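Local structure of periplasmic cell division protein (SufI) (6SYY) at residues G130-A135 and G518-Y523; I398-R403 and H451-H456; F407-E412 and Y505-H510. The protein is a multicopper oxidase from a hyperthermophile, which probably oxidises its substrates at one copper centre and passes the electrons to a cluster of three further coppers. One frame throughout, in Å; residues are numbered along the deposited sequence.

Contact 1: residues G130-A135 and G518-Y523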
ATOM      1  N   GLY A 130     -14.167   4.661  -3.546  1.00 41.23           N
ATOM      2  CA  GLY A 130     -14.125   4.723  -2.098  1.00 28.21           C
ATOM      3  C   GLY A 130     -13.722   6.087  -1.580  1.00 28.16           C
ATOM      4  O   GLY A 130     -12.809   6.209  -0.760  1.00 45.99           O
ATOM      5  N   HIS A 131     -14.400   7.119  -2.057  1.00 31.75           N
ATOM      6  CA  HIS A 131     -14.141   8.483  -1.630  1.00 34.21           C
ATOM      7  C   HIS A 131     -14.877   8.770  -0.320  1.00 32.87           C
ATOM      8  O   HIS A 131     -15.964   8.236  -0.085  1.00 32.99           O
ATOM      9  CB  HIS A 131     -14.590   9.462  -2.713  1.00 29.41           C
ATOM     10  CG  HIS A 131     -14.133  10.871  -2.492  1.00 31.44           C
ATOM     11  ND1 HIS A 131     -14.749  11.722  -1.601  1.00 28.41           N
ATOM     12  CD2 HIS A 131     -13.125  11.579  -3.054  1.00 47.06           C
ATOM     13  CE1 HIS A 131     -14.134  12.892  -1.615  1.00 35.67           C
ATOM     14  NE2 HIS A 131     -13.151  12.834  -2.493  1.00 25.58           N
ATOM     15  N   PRO A 132     -14.299   9.604   0.552  1.00 29.32           N
ATOM     16  CA  PRO A 132     -14.953   9.875   1.845  1.00 41.07           C
ATOM     17  C   PRO A 132     -16.358  10.444   1.726  1.00 33.18           C
ATOM     18  O   PRO A 132     -17.166  10.239   2.641  1.00 31.86           O
ATOM     19  CB  PRO A 132     -13.999  10.875   2.513  1.00 40.06           C
ATOM     20  CG  PRO A 132     -12.693  10.637   1.881  1.00 35.34           C
ATOM     21  CD  PRO A 132     -12.960  10.214   0.474  1.00 32.28           C
ATOM     22  N   TYR A 133     -16.678  11.153   0.635  1.00 22.18           N
ATOM     23  CA  TYR A 133     -18.028  11.688   0.468  1.00 26.75           C
ATOM     24  C   TYR A 133     -19.080  10.587   0.497  1.00 24.54           C
ATOM     25  O   TYR A 133     -20.223  10.835   0.891  1.00 33.82           O
ATOM     26  CB  TYR A 133     -18.150  12.461  -0.849  1.00 28.17           C
ATOM     27  CG  TYR A 133     -17.333  13.731  -0.934  1.00 29.85           C
ATOM     28  CD1 TYR A 133     -16.845  14.347   0.210  1.00 22.14           C
ATOM     29  CD2 TYR A 133     -17.057  14.315  -2.162  1.00 29.75           C
ATOM     30  CE1 TYR A 133     -16.096  15.505   0.134  1.00 29.36           C
ATOM     31  CE2 TYR A 133     -16.311  15.475  -2.250  1.00 34.00           C
ATOM     32  CZ  TYR A 133     -15.833  16.066  -1.099  1.00 28.29           C
ATOM     33  OH  TYR A 133     -15.085  17.220  -1.180  1.00 29.87           O
ATOM     34  N   TYR A 134     -18.714   9.374   0.085  1.00 51.18           N
ATOM     35  CA  TYR A 134     -19.644   8.264  -0.056  1.00 41.22           C
ATOM     36  C   TYR A 134     -19.665   7.344   1.155  1.00 32.84           C
ATOM     37  O   TYR A 134     -20.332   6.306   1.114  1.00 38.12           O
ATOM     38  CB  TYR A 134     -19.306   7.460  -1.312  1.00 32.82           C
ATOM     39  CG  TYR A 134     -19.652   8.206  -2.567  1.00 54.10           C
ATOM     40  CD1 TYR A 134     -20.977   8.358  -2.956  1.00 61.71           C
ATOM     41  CD2 TYR A 134     -18.667   8.776  -3.356  1.00 42.87           C
ATOM     42  CE1 TYR A 134     -21.314   9.048  -4.101  1.00 94.88           C
ATOM     43  CE2 TYR A 134     -18.992   9.474  -4.508  1.00111.42           C
ATOM     44  CZ  TYR A 134     -20.320   9.606  -4.874  1.00114.84           C
ATOM     45  OH  TYR A 134     -20.662  10.298  -6.014  1.00 91.05           O
ATOM     46  N   ALA A 135     -18.943   7.688   2.218  1.00 30.23           N
ATOM     47  CA  ALA A 135     -18.937   6.860   3.414  1.00 25.55           C
ATOM     48  C   ALA A 135     -20.358   6.662   3.924  1.00 29.55           C
ATOM     49  O   ALA A 135     -21.189   7.573   3.872  1.00 29.48           O
ATOM     50  CB  ALA A 135     -18.065   7.496   4.496  1.00 27.56           C
ATOM     51  N   GLY A 518      -6.200  16.195   7.952  1.00 31.69           N
ATOM     52  CA  GLY A 518      -6.590  17.087   6.879  1.00 42.39           C
ATOM     53  C   GLY A 518      -5.618  17.228   5.727  1.00 33.13           C
ATOM     54  O   GLY A 518      -5.884  18.027   4.823  1.00 30.66           O
ATOM     55  N   MET A 519      -4.505  16.501   5.708  1.00 31.03           N
ATOM     56  CA  MET A 519      -3.552  16.561   4.609  0.59 27.84           C
ATOM     57  C   MET A 519      -4.109  15.826   3.399  1.00 22.25           C
ATOM     58  O   MET A 519      -3.581  14.786   3.003  1.00 30.00           O
ATOM     59  CB  MET A 519      -2.215  15.963   5.048  0.59 24.12           C
ATOM     60  CG  MET A 519      -1.046  16.357   4.176  0.59 27.69           C
ATOM     61  SD  MET A 519       0.545  16.083   4.976  0.59 24.92           S
ATOM     62  CE  MET A 519       1.644  16.786   3.745  0.59 21.55           C
ATOM     63  N   MET A 520      -5.169  16.370   2.806  1.00 26.75           N
ATOM     64  CA  MET A 520      -5.923  15.686   1.764  1.00 35.02           C
ATOM     65  C   MET A 520      -6.731  16.724   1.000  1.00 36.94           C
ATOM     66  O   MET A 520      -7.342  17.603   1.614  1.00 27.98           O
ATOM     67  CB  MET A 520      -6.834  14.624   2.399  1.00 21.39           C
ATOM     68  CG  MET A 520      -7.926  14.070   1.520  1.00 58.65           C
ATOM     69  SD  MET A 520      -8.850  12.788   2.397  1.00 50.48           S
ATOM     70  CE  MET A 520      -9.088  13.547   4.001  1.00 30.28           C
ATOM     71  N   VAL A 521      -6.709  16.640  -0.332  1.00 25.18           N
ATOM     72  CA  VAL A 521      -7.484  17.525  -1.197  1.00 30.01           C
ATOM     73  C   VAL A 521      -8.090  16.702  -2.327  1.00 31.14           C
ATOM     74  O   VAL A 521      -7.713  15.553  -2.562  1.00 28.14           O
ATOM     75  CB  VAL A 521      -6.639  18.676  -1.791  1.00 37.44           C
ATOM     76  CG1 VAL A 521      -6.162  19.624  -0.709  1.00 22.03           C
ATOM     77  CG2 VAL A 521      -5.467  18.119  -2.586  1.00 20.98           C
ATOM     78  N   ASN A 522      -9.040  17.311  -3.030  1.00 22.26           N
ATOM     79  CA  ASN A 522      -9.547  16.766  -4.279  1.00 26.86           C
ATOM     80  C   ASN A 522      -8.803  17.391  -5.450  1.00 37.79           C
ATOM     81  O   ASN A 522      -8.332  18.529  -5.377  1.00 24.30           O
ATOM     82  CB  ASN A 522     -11.045  17.043  -4.458  1.00 26.59           C
ATOM     83  CG  ASN A 522     -11.909  16.419  -3.378  1.00 46.19           C
ATOM     84  OD1 ASN A 522     -11.679  15.295  -2.940  1.00 22.30           O
ATOM     85  ND2 ASN A 522     -12.930  17.154  -2.955  1.00 24.08           N
ATOM     86  N   TYR A 523      -8.706  16.638  -6.539  1.00 22.72           N
ATOM     87  CA  TYR A 523      -8.449  17.215  -7.847  1.00 34.89           C
ATOM     88  C   TYR A 523      -9.445  16.602  -8.822  1.00 30.04           C
ATOM     89  O   TYR A 523     -10.097  15.598  -8.523  1.00 28.63           O
ATOM     90  CB  TYR A 523      -6.990  17.016  -8.312  1.00 23.98           C
ATOM     91  CG  TYR A 523      -6.631  15.615  -8.745  1.00 25.30           C
ATOM     92  CD1 TYR A 523      -6.617  15.267 -10.090  1.00 23.29           C
ATOM     93  CD2 TYR A 523      -6.291  14.643  -7.814  1.00 23.57           C
ATOM     94  CE1 TYR A 523      -6.285  13.985 -10.497  1.00 43.17           C
ATOM     95  CE2 TYR A 523      -5.953  13.357  -8.210  1.00 25.10           C
ATOM     96  CZ  TYR A 523      -5.953  13.034  -9.555  1.00 32.11           C
ATOM     97  OH  TYR A 523      -5.617  11.764  -9.968  1.00 28.45           O
TER
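The backbones at His131 and Asn522 keep their distance, CA to CA 9.8 Å, as a short 3-10 turn at 132-134 faces the strand that starts at Met520, and long polar side chains span the gap. Asn522 uses both ends of its amide. Asn522 OD1 accepts a nearly straight hydrogen bond (165°) from His131 NE2 at 2.9 Å; the oxygen lies close to the imidazole plane, while the donor is tilted 32° from the carbonyl plane. With CG opposite the backbone N (chi1 -169°), His131 carries its imidazole out to this oxygen. Asn522 ND2 donates to Tyr133 OH at 2.8 Å, with the hydroxyl lying in the amide plane, and the same nitrogen also reaches Lys428 O. Tyr133 OH bonds onward to Tyr418 O. At the other end of the imidazole, His131 ND1 accepts from Tyr133 N at 3.0 Å, an arrangement consistent with a neutral ring carrying its proton on NE2. The two in-plane bonds fix the ring's rotation, and His131 CE1 sits 3.2 Å above the plane of the Tyr133 ring, over its centre. Beside this polar bridge, Pro132 CG packs loosely against Met520 SD at 4.4 Å. The contact thereby joins a loop of the first cupredoxin domain to the last, close to the trinuclear copper cluster: Met520 leans on His508 of strand 503-509 and on His515 of helix 512-516.

Contact 2: residues I398-R403 and H451-H456. With CU (copper (II) ion), chain B; CU (copper (II) ion), chain C.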
ATOM      1  N   ILE A 398       2.924  21.210  -5.975  1.00 30.10           N
ATOM      2  CA  ILE A 398       2.220  20.849  -4.753  1.00 27.07           C
ATOM      3  C   ILE A 398       3.187  21.072  -3.600  1.00 43.69           C
ATOM      4  O   ILE A 398       4.120  20.286  -3.398  1.00 29.94           O
ATOM      5  CB  ILE A 398       1.727  19.395  -4.795  1.00 22.35           C
ATOM      6  CG1 ILE A 398       0.786  19.189  -5.981  1.00 30.14           C
ATOM      7  CG2 ILE A 398       1.050  19.020  -3.490  1.00 22.01           C
ATOM      8  CD1 ILE A 398      -0.394  20.123  -5.987  1.00 38.14           C
ATOM      9  N   THR A 399       2.980  22.142  -2.843  1.00 45.08           N
ATOM     10  CA  THR A 399       3.871  22.494  -1.747  1.00 26.88           C
ATOM     11  C   THR A 399       3.309  21.954  -0.440  1.00 51.46           C
ATOM     12  O   THR A 399       2.173  22.272  -0.064  1.00 29.54           O
ATOM     13  CB  THR A 399       4.068  24.002  -1.658  1.00 29.63           C
ATOM     14  OG1 THR A 399       4.675  24.471  -2.868  1.00 42.03           O
ATOM     15  CG2 THR A 399       4.961  24.335  -0.479  1.00 30.65           C
ATOM     16  N   LEU A 400       4.108  21.141   0.245  1.00 27.46           N
ATOM     17  CA  LEU A 400       3.754  20.604   1.554  1.00 29.82           C
ATOM     18  C   LEU A 400       4.295  21.552   2.616  1.00 43.67           C
ATOM     19  O   LEU A 400       5.509  21.629   2.829  1.00 36.62           O
ATOM     20  CB  LEU A 400       4.321  19.200   1.742  1.00 24.07           C
ATOM     21  CG  LEU A 400       4.229  18.224   0.569  1.00 27.92           C
ATOM     22  CD1 LEU A 400       4.795  16.865   0.963  1.00 30.10           C
ATOM     23  CD2 LEU A 400       2.799  18.098   0.079  1.00 27.86           C
ATOM     24  N   GLY A 401       3.399  22.280   3.279  1.00 31.26           N
ATOM     25  CA  GLY A 401       3.766  23.152   4.368  1.00 37.85           C
ATOM     26  C   GLY A 401       3.148  22.684   5.672  1.00 31.68           C
ATOM     27  O   GLY A 401       2.496  21.639   5.743  1.00 34.49           O
ATOM     28  N   MET A 402       3.379  23.475   6.711  1.00 37.21           N
ATOM     29  CA  MET A 402       2.674  23.286   7.965  1.00 49.35           C
ATOM     30  C   MET A 402       2.286  24.647   8.516  1.00 46.28           C
ATOM     31  O   MET A 402       3.075  25.596   8.472  1.00 55.42           O
ATOM     32  CB  MET A 402       3.499  22.489   8.988  1.00 55.40           C
ATOM     33  CG  MET A 402       4.931  22.931   9.176  1.00 76.75           C
ATOM     34  SD  MET A 402       5.789  21.763  10.253  1.00 81.23           S
ATOM     35  CE  MET A 402       7.469  22.391  10.173  1.00 64.49           C
ATOM     36  N   ARG A 403       1.057  24.731   9.010  1.00 40.08           N
ATOM     37  CA  ARG A 403       0.460  25.960   9.523  1.00 46.43           C
ATOM     38  C   ARG A 403       0.127  25.712  10.991  1.00 45.57           C
ATOM     39  O   ARG A 403      -0.944  25.193  11.312  1.00 57.02           O
ATOM     40  CB  ARG A 403      -0.784  26.339   8.694  1.00 52.88           C
ATOM     41  CG  ARG A 403      -1.350  27.735   8.952  1.00 49.36           C
ATOM     42  CD  ARG A 403      -2.441  28.083   7.935  1.00 81.65           C
ATOM     43  NE  ARG A 403      -3.750  27.524   8.271  1.00126.79           N
ATOM     44  CZ  ARG A 403      -4.768  28.226   8.771  1.00139.83           C
ATOM     45  NH1 ARG A 403      -4.644  29.529   8.999  1.00 78.95           N
ATOM     46  NH2 ARG A 403      -5.918  27.622   9.041  1.00128.81           N
ATOM     47  N   HIS A 451       6.768  12.706   3.885  1.00 26.45           N
ATOM     48  CA  HIS A 451       5.377  12.434   3.547  1.00 23.57           C
ATOM     49  C   HIS A 451       5.306  11.485   2.360  1.00 25.87           C
ATOM     50  O   HIS A 451       5.807  11.808   1.276  1.00 27.76           O
ATOM     51  CB  HIS A 451       4.625  13.725   3.220  1.00 29.08           C
ATOM     52  CG  HIS A 451       4.720  14.764   4.288  1.00 26.32           C
ATOM     53  ND1 HIS A 451       3.997  14.693   5.459  1.00 30.65           N
ATOM     54  CD2 HIS A 451       5.457  15.899   4.367  1.00 34.06           C
ATOM     55  CE1 HIS A 451       4.284  15.739   6.214  1.00 30.27           C
ATOM     56  NE2 HIS A 451       5.168  16.485   5.575  1.00 33.86           N
ATOM     57  N   PRO A 452       4.704  10.318   2.520  1.00 27.18           N
ATOM     58  CA  PRO A 452       4.438   9.470   1.352  1.00 20.92           C
ATOM     59  C   PRO A 452       3.172   9.928   0.645  1.00 27.34           C
ATOM     60  O   PRO A 452       2.059   9.653   1.104  1.00 29.53           O
ATOM     61  CB  PRO A 452       4.296   8.070   1.962  1.00 26.10           C
ATOM     62  CG  PRO A 452       3.751   8.328   3.340  1.00 31.02           C
ATOM     63  CD  PRO A 452       4.250   9.695   3.775  1.00 38.58           C
ATOM     64  N   MET A 453       3.331  10.647  -0.461  1.00 29.33           N
ATOM     65  CA  MET A 453       2.211  11.299  -1.127  1.00 25.35           C
ATOM     66  C   MET A 453       1.555  10.352  -2.122  1.00 24.71           C
ATOM     67  O   MET A 453       2.231   9.757  -2.969  1.00 24.21           O
ATOM     68  CB  MET A 453       2.674  12.576  -1.828  1.00 29.00           C
ATOM     69  CG  MET A 453       3.190  13.646  -0.877  1.00 27.61           C
ATOM     70  SD  MET A 453       1.954  14.143   0.343  1.00 32.04           S
ATOM     71  CE  MET A 453       0.621  14.696  -0.723  1.00 34.48           C
ATOM     72  N   HIS A 454       0.237  10.229  -2.023  1.00 26.68           N
ATOM     73  CA  HIS A 454      -0.544   9.301  -2.825  1.00 17.86           C
ATOM     74  C   HIS A 454      -1.604  10.075  -3.597  1.00 34.06           C
ATOM     75  O   HIS A 454      -2.244  10.981  -3.052  1.00 30.55           O
ATOM     76  CB  HIS A 454      -1.184   8.235  -1.920  1.00 17.78           C
ATOM     77  CG  HIS A 454      -2.141   7.323  -2.622  1.00 30.11           C
ATOM     78  ND1 HIS A 454      -1.779   6.547  -3.702  1.00 34.95           N
ATOM     79  CD2 HIS A 454      -3.446   7.047  -2.382  1.00 34.97           C
ATOM     80  CE1 HIS A 454      -2.822   5.844  -4.106  1.00 34.13           C
ATOM     81  NE2 HIS A 454      -3.846   6.128  -3.322  1.00 29.12           N
ATOM     82  N   ILE A 455      -1.768   9.744  -4.875  1.00 24.01           N
ATOM     83  CA  ILE A 455      -2.875  10.247  -5.681  1.00 39.42           C
ATOM     84  C   ILE A 455      -3.766   9.071  -6.044  1.00 37.29           C
ATOM     85  O   ILE A 455      -3.281   7.958  -6.282  1.00 34.61           O
ATOM     86  CB  ILE A 455      -2.408  10.986  -6.954  1.00 37.73           C
ATOM     87  CG1 ILE A 455      -1.572  10.067  -7.845  1.00 54.14           C
ATOM     88  CG2 ILE A 455      -1.631  12.240  -6.603  1.00 30.99           C
ATOM     89  CD1 ILE A 455      -1.242  10.673  -9.190  1.00 60.72           C
ATOM     90  N   HIS A 456      -5.070   9.311  -6.059  1.00 26.20           N
ATOM     91  CA  HIS A 456      -6.025   8.336  -6.554  1.00 26.74           C
ATOM     92  C   HIS A 456      -6.195   8.499  -8.062  1.00 30.75           C
ATOM     93  O   HIS A 456      -5.811   9.513  -8.648  1.00 28.61           O
ATOM     94  CB  HIS A 456      -7.377   8.494  -5.851  1.00 25.41           C
ATOM     95  CG  HIS A 456      -7.337   8.205  -4.381  1.00 42.54           C
ATOM     96  ND1 HIS A 456      -8.465   7.884  -3.657  1.00 39.23           N
ATOM     97  CD2 HIS A 456      -6.310   8.195  -3.498  1.00 50.34           C
ATOM     98  CE1 HIS A 456      -8.135   7.686  -2.393  1.00 41.86           C
ATOM     99  NE2 HIS A 456      -6.833   7.869  -2.270  1.00 34.12           N
TER
HETATM  100 CU    CU B 701       2.214  13.449   5.686  0.65 24.27          CU
HETATM  101 CU    CU C 702      -6.493   7.407  -0.296  0.60 34.80          CU
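The mononuclear type 1 copper centre is backed here by Leu400, which packs against His451, one of the metal's ligands. Leu400 CD1 approaches His451 CD2 at 3.6 Å and also lies near the histidine CB, the two side chains sliding past one another in opposite directions. His451 ND1 binds the copper at 2.2 Å, and its far nitrogen, NE2, is hydrogen-bonded to Thr447 OG1, so metal and hydroxyl hold the ring at two points while the leucine methyl limits its movement. Cys509 and His514 are the other ligands of this copper. Both methyls of Leu400 also meet Met453: Met453 SD lies 4.0 Å from Leu400 CD1 and 4.1 Å from Leu400 CD2. The bend at chi2 (-58°) brings the sulfur to the methyls, and a second at chi3 (-58°) folds Met453 CE back to 4.1 Å from Leu400 CD2. With an alanine here both methyls go, which would probably leave a gap beside His451 and the Met453 thioether freer to turn. Strands 394-402 and 451-455 belong to different sheets of a cupredoxin beta sandwich, and the leucine fills the layer between them. Residues 451-456 spell out the family's His-X-X-His-X-His signature, whose later histidines serve the trinuclear cluster. His456 NE2 binds one of its coppers at 2.1 Å alongside His161 and His508, with Asp129 OD2 hydrogen-bonded to His456 ND1, whereas His454 NE2 shares another copper with His118.

Contact 3: residues F407-E412 and Y505-H510. With CU (copper (II) ion), chain C; CU (copper (II) ion), chain E; CU (copper (II) ion), chain B; O (oxygen atom), chain F.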
ATOM      1  N   PHE A 407      -0.360  20.168   8.935  1.00 32.04           N
ATOM      2  CA  PHE A 407       0.272  20.029   7.630  1.00 32.82           C
ATOM      3  C   PHE A 407      -0.671  20.474   6.522  1.00 26.41           C
ATOM      4  O   PHE A 407      -1.863  20.155   6.539  1.00 32.28           O
ATOM      5  CB  PHE A 407       0.706  18.586   7.390  1.00 33.69           C
ATOM      6  CG  PHE A 407       1.890  18.164   8.204  1.00 29.55           C
ATOM      7  CD1 PHE A 407       3.094  18.843   8.099  1.00 32.59           C
ATOM      8  CD2 PHE A 407       1.808  17.078   9.060  1.00 29.65           C
ATOM      9  CE1 PHE A 407       4.192  18.454   8.845  1.00 34.56           C
ATOM     10  CE2 PHE A 407       2.900  16.685   9.813  1.00 38.07           C
ATOM     11  CZ  PHE A 407       4.094  17.372   9.703  1.00 44.84           C
ATOM     12  N   THR A 408      -0.127  21.207   5.550  1.00 36.13           N
ATOM     13  CA  THR A 408      -0.918  21.808   4.486  1.00 26.49           C
ATOM     14  C   THR A 408      -0.460  21.316   3.121  1.00 34.07           C
ATOM     15  O   THR A 408       0.682  20.884   2.933  1.00 30.18           O
ATOM     16  CB  THR A 408      -0.832  23.339   4.508  1.00 35.75           C
ATOM     17  OG1 THR A 408       0.521  23.749   4.246  1.00 38.41           O
ATOM     18  CG2 THR A 408      -1.287  23.883   5.853  1.00 25.59           C
ATOM     19  N   ILE A 409      -1.378  21.408   2.166  1.00 27.69           N
ATOM     20  CA  ILE A 409      -1.110  21.153   0.759  1.00 22.82           C
ATOM     21  C   ILE A 409      -1.503  22.423   0.020  1.00 33.00           C
ATOM     22  O   ILE A 409      -2.692  22.758  -0.059  1.00 24.99           O
ATOM     23  CB  ILE A 409      -1.886  19.939   0.231  1.00 21.74           C
ATOM     24  CG1 ILE A 409      -1.492  18.675   0.996  1.00 24.82           C
ATOM     25  CG2 ILE A 409      -1.638  19.750  -1.249  1.00 25.79           C
ATOM     26  CD1 ILE A 409      -2.355  17.471   0.668  1.00 20.20           C
ATOM     27  N   ASN A 410      -0.511  23.140  -0.505  1.00 32.98           N
ATOM     28  CA  ASN A 410      -0.731  24.426  -1.161  1.00 27.90           C
ATOM     29  C   ASN A 410      -1.540  25.361  -0.264  1.00 60.01           C
ATOM     30  O   ASN A 410      -2.499  26.010  -0.691  1.00 33.58           O
ATOM     31  CB  ASN A 410      -1.401  24.239  -2.523  1.00 28.99           C
ATOM     32  CG  ASN A 410      -0.418  23.801  -3.597  1.00 30.43           C
ATOM     33  OD1 ASN A 410       0.775  23.662  -3.339  1.00 39.70           O
ATOM     34  ND2 ASN A 410      -0.918  23.581  -4.806  1.00 38.72           N
ATOM     35  N   GLY A 411      -1.142  25.415   1.007  1.00 29.15           N
ATOM     36  CA  GLY A 411      -1.779  26.286   1.979  1.00 40.09           C
ATOM     37  C   GLY A 411      -3.135  25.837   2.475  1.00 33.34           C
ATOM     38  O   GLY A 411      -3.758  26.556   3.261  1.00 42.39           O
ATOM     39  N   GLU A 412      -3.611  24.666   2.061  1.00 33.81           N
ATOM     40  CA  GLU A 412      -4.967  24.233   2.354  1.00 25.46           C
ATOM     41  C   GLU A 412      -4.972  22.879   3.051  1.00 36.24           C
ATOM     42  O   GLU A 412      -4.062  22.063   2.874  1.00 31.22           O
ATOM     43  CB  GLU A 412      -5.802  24.150   1.074  1.00 27.58           C
ATOM     44  CG  GLU A 412      -5.821  25.435   0.277  1.00 58.21           C
ATOM     45  CD  GLU A 412      -6.998  25.512  -0.671  1.00 46.16           C
ATOM     46  OE1 GLU A 412      -7.226  24.531  -1.409  1.00 36.07           O
ATOM     47  OE2 GLU A 412      -7.697  26.548  -0.674  1.00 61.65           O
ATOM     48  N   TYR A 505     -10.853  12.876  -7.710  1.00 23.34           N
ATOM     49  CA  TYR A 505      -9.853  12.000  -7.130  1.00 24.64           C
ATOM     50  C   TYR A 505      -9.148  12.709  -5.984  1.00 24.39           C
ATOM     51  O   TYR A 505      -9.018  13.934  -5.976  1.00 30.74           O
ATOM     52  CB  TYR A 505      -8.844  11.551  -8.187  1.00 28.15           C
ATOM     53  CG  TYR A 505      -9.415  10.575  -9.191  1.00 34.05           C
ATOM     54  CD1 TYR A 505     -10.181   9.490  -8.773  1.00 34.91           C
ATOM     55  CD2 TYR A 505      -9.194  10.737 -10.555  1.00 21.44           C
ATOM     56  CE1 TYR A 505     -10.703   8.589  -9.682  1.00 22.73           C
ATOM     57  CE2 TYR A 505      -9.715   9.843 -11.472  1.00 28.76           C
ATOM     58  CZ  TYR A 505     -10.469   8.773 -11.031  1.00 34.03           C
ATOM     59  OH  TYR A 505     -10.991   7.879 -11.940  1.00 30.00           O
ATOM     60  N   LEU A 506      -8.707  11.926  -5.007  1.00 36.01           N
ATOM     61  CA  LEU A 506      -8.005  12.462  -3.854  1.00 26.47           C
ATOM     62  C   LEU A 506      -6.518  12.611  -4.138  1.00 28.28           C
ATOM     63  O   LEU A 506      -5.941  11.889  -4.959  1.00 24.15           O
ATOM     64  CB  LEU A 506      -8.198  11.561  -2.638  1.00 28.32           C
ATOM     65  CG  LEU A 506      -9.602  11.521  -2.050  1.00 40.22           C
ATOM     66  CD1 LEU A 506      -9.636  10.531  -0.911  1.00 39.54           C
ATOM     67  CD2 LEU A 506     -10.002  12.904  -1.575  1.00 32.41           C
ATOM     68  N   LEU A 507      -5.906  13.575  -3.457  1.00 28.32           N
ATOM     69  CA  LEU A 507      -4.455  13.685  -3.340  1.00 22.98           C
ATOM     70  C   LEU A 507      -4.165  13.940  -1.871  1.00 27.30           C
ATOM     71  O   LEU A 507      -4.677  14.909  -1.299  1.00 33.36           O
ATOM     72  CB  LEU A 507      -3.899  14.806  -4.224  1.00 29.10           C
ATOM     73  CG  LEU A 507      -2.389  15.073  -4.257  1.00 42.50           C
ATOM     74  CD1 LEU A 507      -2.005  15.734  -5.570  1.00 39.63           C
ATOM     75  CD2 LEU A 507      -1.945  15.955  -3.102  1.00 28.62           C
ATOM     76  N   HIS A 508      -3.368  13.070  -1.255  1.00 26.44           N
ATOM     77  CA  HIS A 508      -3.210  13.129   0.190  1.00 35.73           C
ATOM     78  C   HIS A 508      -1.930  12.421   0.601  1.00 27.02           C
ATOM     79  O   HIS A 508      -1.393  11.582  -0.127  1.00 25.17           O
ATOM     80  CB  HIS A 508      -4.418  12.506   0.909  1.00 22.43           C
ATOM     81  CG  HIS A 508      -4.556  11.027   0.704  1.00 34.09           C
ATOM     82  ND1 HIS A 508      -4.108  10.104   1.625  1.00 30.00           N
ATOM     83  CD2 HIS A 508      -5.094  10.313  -0.313  1.00 34.77           C
ATOM     84  CE1 HIS A 508      -4.362   8.884   1.181  1.00 49.11           C
ATOM     85  NE2 HIS A 508      -4.959   8.984   0.007  1.00 40.14           N
ATOM     86  N   CYS A 509      -1.446  12.785   1.782  1.00 21.13           N
ATOM     87  CA  CYS A 509      -0.369  12.041   2.413  1.00 25.02           C
ATOM     88  C   CYS A 509      -0.891  10.703   2.909  1.00 31.11           C
ATOM     89  O   CYS A 509      -2.031  10.598   3.369  1.00 32.58           O
ATOM     90  CB  CYS A 509       0.205  12.840   3.575  1.00 35.78           C
ATOM     91  SG  CYS A 509       1.464  11.975   4.495  1.00 31.21           S
ATOM     92  N   HIS A 510      -0.058   9.670   2.815  1.00 23.14           N
ATOM     93  CA  HIS A 510      -0.478   8.344   3.240  1.00 25.24           C
ATOM     94  C   HIS A 510       0.014   7.989   4.632  1.00 21.01           C
ATOM     95  O   HIS A 510      -0.096   6.827   5.040  1.00 31.06           O
ATOM     96  CB  HIS A 510      -0.036   7.280   2.241  1.00 22.55           C
ATOM     97  CG  HIS A 510      -0.938   6.088   2.223  1.00 40.45           C
ATOM     98  ND1 HIS A 510      -0.899   5.112   3.196  1.00 30.43           N
ATOM     99  CD2 HIS A 510      -1.934   5.738   1.376  1.00 31.23           C
ATOM    100  CE1 HIS A 510      -1.819   4.201   2.937  1.00 34.79           C
ATOM    101  NE2 HIS A 510      -2.460   4.555   1.837  1.00 35.65           N
TER
HETATM  102 CU    CU C 702      -6.493   7.407  -0.296  0.60 34.80          CU
HETATM  103 CU    CU E 704      -4.315   3.627   0.824  0.60 38.83          CU
HETATM  104 CU    CU B 701       2.214  13.449   5.686  0.65 24.27          CU
HETATM  105  O     O F 705      -5.451   5.719   0.394  0.60 29.00           O
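A single methyl, Ile409 CD1, makes the whole approach to a segment whose residues bind three coppers. Ile409 CD1 lies 4.1 Å from Leu507 CD2 and 4.0 Å from Leu507 O, close enough to touch the backbone as well as the side chain. With CG1 anti to the carbonyl carbon (chi1 -61°) and the rest of the chain extended, the isoleucine carries CD1 out to Leu507, the two side chains meeting at a slant. A type I' turn from Ile409 to Glu412 ends its strand, closed by Ile409 N to Glu412 O and the reciprocal bond. Beyond Leu507 comes the His-Cys-His motif of multicopper oxidases. Cys509 SG binds the type 1 copper at 2.0 Å, while the flanking histidines point to the trinuclear cluster: His508 NE2 holds one copper at 2.2 Å and His510 NE2 another at 2.3 Å, with an oxygen atom bridging the two metals. His508 ND1 donates to Cys509 O at 2.8 Å, from above the carbonyl plane, which helps fix the ring. In this family the motif is the usual electron path between the centres. Strand 407-409 edges its sheet beside 394-402, whereas strand 503-509 lies between 451-455 and 520-525 in the facing sheet.

All three contacts are buried, but they differ in what they join. Contacts 2 and 3 both bridge the two sheets of the last cupredoxin domain, through neighbouring strands on each side, 394-402 with 407-409 and 451-455 with 503-509, and their packing is apolar. Their metal ligands meet at the type 1 copper and again at one copper of the cluster. Contact 1 instead joins a loop of the first cupredoxin domain to a strand of the last and is chiefly polar; it alone has a touching residue, Tyr133, that is partly exposed. Strand 520-525 ties it to contact 3 through backbone bonds such as Val521 O to Leu507 N, and Tyr523 OH reaches His456 O of contact 2.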